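Local structure of uncharacterized protein lp_2219 (Lactobacillus plantarum, 3HFQ) at residues 197-201 against 213-217. The protein is of unknown function but belongs by sequence to the lactonase family of seven-bladed beta-propellers. The protein carries 1 engineered substitution. Residues are numbered along the deposited sequence; the frame is centred on the assembly and turned at random.
Sequences DGQYA and SLKYD
Lys215 and Gln199 lie side by side and point the same way, joined where Lys215 NZ donates a 2.8 Å hydrogen bond to Gln199 OE1. The donor stands well above the amide plane, 66° out of it, and therefore off the lone pairs. Bends at chi2 (73°) and chi4 turn the lysine chain across to segment 197-201, which brings Lys215 NZ within 3.2 Å of Gln199 O as well. Gln199 O is gripped twice, since Tyr216 N also donates to it at 2.8 Å with an N-H...O angle of 174°; Lys215 NZ makes a further, weak bond to Tyr216 O. Along the way, Lys215 CD packs obliquely against the Tyr200 ring, 3.5 Å from Tyr200 CE1; the two residues are an antiparallel non-hydrogen-bonded pair with both side chains on the same sheet face. An alanine in place of Lys215 would probably leave Gln199 OE1 without this donor and remove the aliphatic packing against the Tyr200 ring. Ala201 and Leu214 form the following hydrogen-bonded pair, with Leu214 N to Ala201 O at 2.8 Å and Ala201 N to Leu214 O at 2.9 Å; their side chains share the other face, against Phe223. Tyr216 brings its ring edge, through CD2, to Gly198 O at 3.7 Å, while its hydroxyl bonds Asp151. An Asx turn, Gln199 N to Asp197 OD1, immediately precedes strand 200-205, which pairs with 210-217 as the central antiparallel hairpin of a four-stranded propeller blade.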
loop_
_atom_site.group_PDB
_atom_site.type_symbol
_atom_site.label_atom_id
_atom_site.label_comp_id
_atom_site.label_asym_id
_atom_site.label_seq_id
_atom_site.Cartn_x
_atom_site.Cartn_y
_atom_site.Cartn_z
ATOM N N ASP A 197 2.471 -0.506 -19.009
ATOM C CA ASP A 197 3.364 -1.197 -19.940
ATOM C C ASP A 197 4.606 -1.752 -19.248
ATOM O O ASP A 197 5.475 -2.341 -19.892
ATOM C CB ASP A 197 3.774 -0.281 -21.105
ATOM C CG ASP A 197 4.546 0.949 -20.658
ATOM O OD1 ASP A 197 4.882 1.064 -19.459
ATOM O OD2 ASP A 197 4.824 1.807 -21.523
ATOM N N GLY A 198 4.682 -1.552 -17.933
ATOM C CA GLY A 198 5.798 -2.061 -17.155
ATOM C C GLY A 198 7.155 -1.413 -17.354
ATOM O O GLY A 198 8.153 -1.891 -16.812
ATOM N N GLN A 199 7.197 -0.320 -18.109
ATOM C CA GLN A 199 8.450 0.378 -18.391
ATOM C C GLN A 199 8.868 1.376 -17.312
ATOM O O GLN A 199 10.057 1.665 -17.156
ATOM C CB GLN A 199 8.337 1.109 -19.730
ATOM C CG GLN A 199 8.133 0.191 -20.923
ATOM C CD GLN A 199 9.401 -0.546 -21.305
ATOM O OE1 GLN A 199 10.393 0.070 -21.702
ATOM N NE2 GLN A 199 9.379 -1.869 -21.181
ATOM N N TYR A 200 7.893 1.892 -16.568
ATOM C CA TYR A 200 8.163 2.885 -15.528
ATOM C C TYR A 200 7.573 2.532 -14.170
ATOM O O TYR A 200 6.595 1.794 -14.073
ATOM C CB TYR A 200 7.599 4.246 -15.954
ATOM C CG TYR A 200 8.164 4.758 -17.258
ATOM C CD1 TYR A 200 9.329 5.523 -17.280
ATOM C CD2 TYR A 200 7.560 4.440 -18.473
ATOM C CE1 TYR A 200 9.886 5.955 -18.484
ATOM C CE2 TYR A 200 8.109 4.867 -19.683
ATOM C CZ TYR A 200 9.273 5.622 -19.679
ATOM O OH TYR A 200 9.829 6.034 -20.869
ATOM N N ALA A 201 8.187 3.071 -13.123
ATOM C CA ALA A 201 7.708 2.870 -11.764
ATOM C C ALA A 201 7.777 4.229 -11.088
ATOM O O ALA A 201 8.660 5.032 -11.385
ATOM C CB ALA A 201 8.588 1.863 -11.019
ATOM N N SER A 213 10.538 9.265 -10.363
ATOM C CA SER A 213 10.098 8.517 -11.533
ATOM C C SER A 213 11.278 7.615 -11.868
ATOM O O SER A 213 12.421 8.075 -11.890
ATOM C CB SER A 213 9.800 9.447 -12.717
ATOM O OG SER A 213 8.574 10.135 -12.543
ATOM N N LEU A 214 11.008 6.337 -12.116
ATOM C CA LEU A 214 12.068 5.384 -12.428
ATOM C C LEU A 214 11.773 4.628 -13.712
ATOM O O LEU A 214 10.613 4.358 -14.027
ATOM C CB LEU A 214 12.204 4.350 -11.305
ATOM C CG LEU A 214 12.220 4.829 -9.851
ATOM C CD1 LEU A 214 12.108 3.622 -8.932
ATOM C CD2 LEU A 214 13.496 5.619 -9.572
ATOM N N LYS A 215 12.827 4.294 -14.450
ATOM C CA LYS A 215 12.687 3.507 -15.666
ATOM C C LYS A 215 13.079 2.093 -15.241
ATOM O O LYS A 215 14.110 1.902 -14.595
ATOM C CB LYS A 215 13.648 4.000 -16.754
ATOM C CG LYS A 215 13.606 3.182 -18.044
ATOM C CD LYS A 215 12.333 3.443 -18.842
ATOM C CE LYS A 215 12.212 2.501 -20.038
ATOM N NZ LYS A 215 12.001 1.088 -19.606
ATOM N N TYR A 216 12.259 1.107 -15.585
ATOM C CA TYR A 216 12.553 -0.279 -15.228
ATOM C C TYR A 216 12.868 -1.083 -16.485
ATOM O O TYR A 216 12.184 -0.952 -17.497
ATOM C CB TYR A 216 11.354 -0.908 -14.511
ATOM C CG TYR A 216 11.568 -2.347 -14.093
ATOM C CD1 TYR A 216 12.455 -2.672 -13.066
ATOM C CD2 TYR A 216 10.874 -3.385 -14.717
ATOM C CE1 TYR A 216 12.644 -3.994 -12.668
ATOM C CE2 TYR A 216 11.057 -4.711 -14.330
ATOM C CZ TYR A 216 11.943 -5.008 -13.302
ATOM O OH TYR A 216 12.113 -6.315 -12.903
ATOM N N ASP A 217 13.904 -1.913 -16.415
ATOM C CA ASP A 217 14.293 -2.749 -17.546
ATOM C C ASP A 217 14.137 -4.220 -17.162
ATOM O O ASP A 217 14.830 -4.714 -16.274
ATOM C CB ASP A 217 15.746 -2.466 -17.941
ATOM C CG ASP A 217 16.163 -3.193 -19.210
ATOM O OD1 ASP A 217 15.345 -3.956 -19.766
ATOM O OD2 ASP A 217 17.311 -2.995 -19.651
#